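Local atomic coordinates of putative solute-binding component of ABC transporter (Clostridium phytofermentans, PDB entry 4YS6), a protein that binds beta-D-glucose in the crystal and probably serves as the sugar-capturing solute-binding component of an ABC transporter. Residues N223-D226 with A227-S231; N255-T258 with A259-G263. All coordinates share one frame; numbering follows the deposited sequence.

Contact 1 (N223-D226 with A227-S231); sequences NRMD and AIIAS
The methyl end of M225, a selenomethionine, reaches the two isoleucines one turn further along the helix. Its CE lies 3.5 Å from CG1 of I229 and 3.6 Å from CG2 of I228, so this one methyl touches both branched side chains. The chain starts away from them, with CG opposite the backbone N (chi1 -177°), and bends at chi2 (74°) and again at chi3 bring CE back to the isoleucines. On the adjoining flank R224 runs out extended, and CD1 of I228 sits over one face of its guanidinium, 3.8 Å from NH2 of R224. Both terminal nitrogens are hydrogen-bonded outside these two segments, NH1 to the carbonyl of I169, and F170 makes a cation-pi contact.

Four i to i+4 backbone bonds link 223-226 to 227-231 beneath these side chains. The straightest of the four is I229 N to M225 O, 2.8 Å with an N-H...O angle of 171°. Further on, A227 O takes two donors from S231: OG at 2.8 Å and the backbone N at 3.0 Å, reaching it from opposite faces of the carbonyl plane, which ties the serine hydroxyl back onto its own helix.

Helix 218-232, in the periplasmic binding protein domain whose parallel sheet includes strand 165-170, packs an ordinary flank there: M225 on F170, I228 on E168, the buried side facing helix 247-260.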
loop_
_atom_site.group_PDB
_atom_site.type_symbol
_atom_site.label_atom_id
_atom_site.label_comp_id
_atom_site.label_asym_id
_atom_site.label_seq_id
_atom_site.Cartn_x
_atom_site.Cartn_y
_atom_site.Cartn_z
ATOM N N ASN A 223 -5.927 -4.727 17.683
ATOM C CA ASN A 223 -7.115 -4.981 18.481
ATOM C C ASN A 223 -7.919 -6.159 17.906
ATOM O O ASN A 223 -8.417 -7.013 18.650
ATOM C CB ASN A 223 -7.969 -3.715 18.569
ATOM C CG ASN A 223 -7.395 -2.692 19.536
ATOM O OD1 ASN A 223 -6.621 -3.032 20.428
ATOM N ND2 ASN A 223 -7.781 -1.431 19.362
ATOM N N ARG A 224 -8.037 -6.218 16.584
ATOM C CA ARG A 224 -8.752 -7.319 15.957
ATOM C C ARG A 224 -7.976 -8.636 16.129
ATOM O O ARG A 224 -8.579 -9.654 16.468
ATOM C CB ARG A 224 -9.012 -7.015 14.482
ATOM C CG ARG A 224 -9.617 -8.182 13.701
ATOM C CD ARG A 224 -10.080 -7.820 12.275
ATOM N NE ARG A 224 -10.440 -9.069 11.629
ATOM C CZ ARG A 224 -9.807 -9.604 10.589
ATOM N NH1 ARG A 224 -8.878 -8.935 9.924
ATOM N NH2 ARG A 224 -10.189 -10.791 10.161
HETATM N N MSE A 225 -6.659 -8.622 15.943
HETATM C CA MSE A 225 -5.876 -9.846 16.123
HETATM C C MSE A 225 -5.940 -10.307 17.577
HETATM O O MSE A 225 -6.044 -11.516 17.833
HETATM C CB MSE A 225 -4.428 -9.644 15.672
HETATM C CG MSE A 225 -3.546 -10.878 15.763
HETATM SE SE MSE A 225 -3.999 -12.181 14.305
HETATM C CE MSE A 225 -4.777 -13.578 15.316
ATOM N N ASP A 226 -5.928 -9.373 18.533
ATOM C CA ASP A 226 -6.043 -9.785 19.940
ATOM C C ASP A 226 -7.351 -10.527 20.216
ATOM O O ASP A 226 -7.382 -11.530 20.960
ATOM C CB ASP A 226 -5.930 -8.588 20.876
ATOM C CG ASP A 226 -5.150 -8.917 22.128
ATOM O OD1 ASP A 226 -3.924 -9.157 22.013
ATOM O OD2 ASP A 226 -5.762 -8.956 23.216
ATOM N N ALA A 227 -8.426 -10.050 19.610
ATOM C CA ALA A 227 -9.738 -10.648 19.793
ATOM C C ALA A 227 -9.806 -12.006 19.108
ATOM O O ALA A 227 -10.415 -12.949 19.603
ATOM C CB ALA A 227 -10.817 -9.708 19.262
ATOM N N ILE A 228 -9.176 -12.110 17.947
ATOM C CA ILE A 228 -9.123 -13.390 17.246
ATOM C C ILE A 228 -8.287 -14.415 18.049
ATOM O O ILE A 228 -8.711 -15.560 18.221
ATOM C CB ILE A 228 -8.588 -13.201 15.846
ATOM C CG1 ILE A 228 -9.628 -12.452 15.003
ATOM C CG2 ILE A 228 -8.285 -14.547 15.184
ATOM C CD1 ILE A 228 -9.148 -12.088 13.596
ATOM N N ILE A 229 -7.134 -14.013 18.560
ATOM C CA ILE A 229 -6.336 -14.918 19.394
ATOM C C ILE A 229 -7.156 -15.441 20.571
ATOM O O ILE A 229 -7.226 -16.649 20.818
ATOM C CB ILE A 229 -5.064 -14.229 19.929
ATOM C CG1 ILE A 229 -4.133 -13.872 18.767
ATOM C CG2 ILE A 229 -4.338 -15.135 20.934
ATOM C CD1 ILE A 229 -3.058 -12.846 19.137
ATOM N N ALA A 230 -7.799 -14.532 21.288
ATOM C CA ALA A 230 -8.546 -14.883 22.501
ATOM C C ALA A 230 -9.728 -15.798 22.201
ATOM O O ALA A 230 -10.061 -16.663 23.000
ATOM C CB ALA A 230 -9.023 -13.624 23.200
ATOM N N SER A 231 -10.361 -15.608 21.050
ATOM C CA SER A 231 -11.564 -16.354 20.700
ATOM C C SER A 231 -11.268 -17.707 20.063
ATOM O O SER A 231 -12.008 -18.654 20.285
ATOM C CB SER A 231 -12.433 -15.533 19.752
ATOM O OG SER A 231 -12.778 -14.280 20.320
#

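Contact 2 (N255-T258 with A259-G263); sequences NALT and ASYKG
From A259 to Y261 the backbone NH groups still bond four residues back, to N255, A256 and L257, but the last of these, Y261 N to L257 O at 3.0 Å, belongs to a residue already in the loop. Beside that bond the side chains of L257 and Y261 run next to each other in the same direction. CD2 of L257 touches CB of Y261 at 3.8 Å and the near part of the ring, CG and CD2, at 3.9 Å. The ring is carried there by a first torsion of 173°, with CG opposite the backbone N, and the backbone N of G263 lies 3.4 Å above its plane, over the centre. A loop residue thus folds back on the tyrosine that precedes it by two.

This is the exit of the helix in a beta-alpha-beta unit, strand 241-244, helix 247-260, strand 267-268, within a domain of the periplasmic binding protein fold. The hydroxyl of Y261 hydrogen-bonds to L239 N, ahead of strand 241-244, and to E264 O, ahead of strand 267-268. L257 also packs on L239, W265 and P266.

A water lies 2.6 Å from both L257 O and Y261 O, between the final turn and the chain that follows it, placed to donate to either, though it has more acceptors nearby than protons to give. On the exposed flank, T258 turns OG1 back to T254 O, one turn earlier.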
loop_
_atom_site.group_PDB
_atom_site.type_symbol
_atom_site.label_atom_id
_atom_site.label_comp_id
_atom_site.label_asym_id
_atom_site.label_seq_id
_atom_site.Cartn_x
_atom_site.Cartn_y
_atom_site.Cartn_z
ATOM N N ASN A 255 2.380 -7.356 16.984
ATOM C CA ASN A 255 2.229 -6.847 18.346
ATOM C C ASN A 255 1.273 -7.716 19.163
ATOM O O ASN A 255 1.552 -8.042 20.309
ATOM C CB ASN A 255 1.713 -5.411 18.361
ATOM C CG ASN A 255 2.755 -4.383 17.933
ATOM O OD1 ASN A 255 3.953 -4.653 17.866
ATOM N ND2 ASN A 255 2.287 -3.182 17.668
ATOM N N ALA A 256 0.140 -8.087 18.576
ATOM C CA ALA A 256 -0.838 -8.915 19.277
ATOM C C ALA A 256 -0.321 -10.312 19.514
ATOM O O ALA A 256 -0.544 -10.871 20.581
ATOM C CB ALA A 256 -2.134 -8.978 18.501
ATOM N N LEU A 257 0.336 -10.891 18.515
ATOM C CA LEU A 257 0.848 -12.248 18.660
ATOM C C LEU A 257 1.896 -12.273 19.756
ATOM O O LEU A 257 1.911 -13.191 20.574
ATOM C CB LEU A 257 1.433 -12.770 17.342
ATOM C CG LEU A 257 0.476 -13.000 16.188
ATOM C CD1 LEU A 257 1.325 -13.258 14.911
ATOM C CD2 LEU A 257 -0.431 -14.172 16.464
ATOM N N THR A 258 2.755 -11.254 19.805
ATOM C CA THR A 258 3.767 -11.171 20.858
ATOM C C THR A 258 3.113 -11.124 22.226
ATOM O O THR A 258 3.540 -11.811 23.166
ATOM C CB THR A 258 4.669 -9.936 20.648
ATOM O OG1 THR A 258 5.460 -10.167 19.480
ATOM C CG2 THR A 258 5.596 -9.704 21.816
ATOM N N ALA A 259 2.067 -10.318 22.334
ATOM C CA ALA A 259 1.411 -10.091 23.620
ATOM C C ALA A 259 0.680 -11.323 24.127
ATOM O O ALA A 259 0.725 -11.625 25.317
ATOM C CB ALA A 259 0.443 -8.929 23.510
ATOM N N SER A 260 -0.009 -12.026 23.241
ATOM C CA SER A 260 -1.068 -12.947 23.685
ATOM C C SER A 260 -1.065 -14.349 23.121
ATOM O O SER A 260 -1.737 -15.212 23.652
ATOM C CB SER A 260 -2.430 -12.338 23.365
ATOM O OG SER A 260 -2.573 -11.084 23.995
ATOM N N TYR A 261 -0.346 -14.589 22.039
ATOM C CA TYR A 261 -0.407 -15.897 21.399
ATOM C C TYR A 261 0.718 -16.784 21.910
ATOM O O TYR A 261 1.874 -16.357 21.967
ATOM C CB TYR A 261 -0.330 -15.728 19.895
ATOM C CG TYR A 261 -0.227 -16.991 19.087
ATOM C CD1 TYR A 261 -1.296 -17.855 18.952
ATOM C CD2 TYR A 261 0.952 -17.300 18.419
ATOM C CE1 TYR A 261 -1.189 -19.002 18.198
ATOM C CE2 TYR A 261 1.059 -18.424 17.662
ATOM C CZ TYR A 261 -0.001 -19.271 17.544
ATOM O OH TYR A 261 0.147 -20.393 16.770
ATOM N N LYS A 262 0.383 -18.025 22.251
ATOM C CA LYS A 262 1.364 -18.927 22.859
ATOM C C LYS A 262 1.800 -20.083 21.964
ATOM O O LYS A 262 2.553 -20.941 22.402
ATOM C CB LYS A 262 0.805 -19.497 24.164
ATOM C CG LYS A 262 -0.541 -20.146 24.001
ATOM C CD LYS A 262 -0.735 -21.325 24.939
ATOM C CE LYS A 262 -2.130 -21.910 24.781
ATOM N NZ LYS A 262 -2.438 -22.260 23.365
ATOM N N GLY A 263 1.351 -20.108 20.715
ATOM C CA GLY A 263 1.698 -21.198 19.816
ATOM C C GLY A 263 2.949 -20.947 18.979
ATOM O O GLY A 263 3.657 -19.945 19.162
HETATM O O HOH W 1 3.282 -14.278 22.439
#

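Contacts 1 and 2 belong to neighbouring helices of one domain, 218-232 and 247-260, with centres about 10 Å apart. Each has a buried flank and an exposed one, and the buried flanks meet: CG of M225 lies 3.6 Å from CB of A256, and CD1 of I229 lies 3.5 Å from A256 O. At the margin a probable hydrogen bond, D226 OD1 to S260 OG at 3.1 Å, joins them. Contact 1 remains within its helix and relies on methyl and branched aliphatic groups, with an arginine beside strand 165-170. Contact 2 runs out into a loop, where an aromatic ring and a water accompany the change of direction.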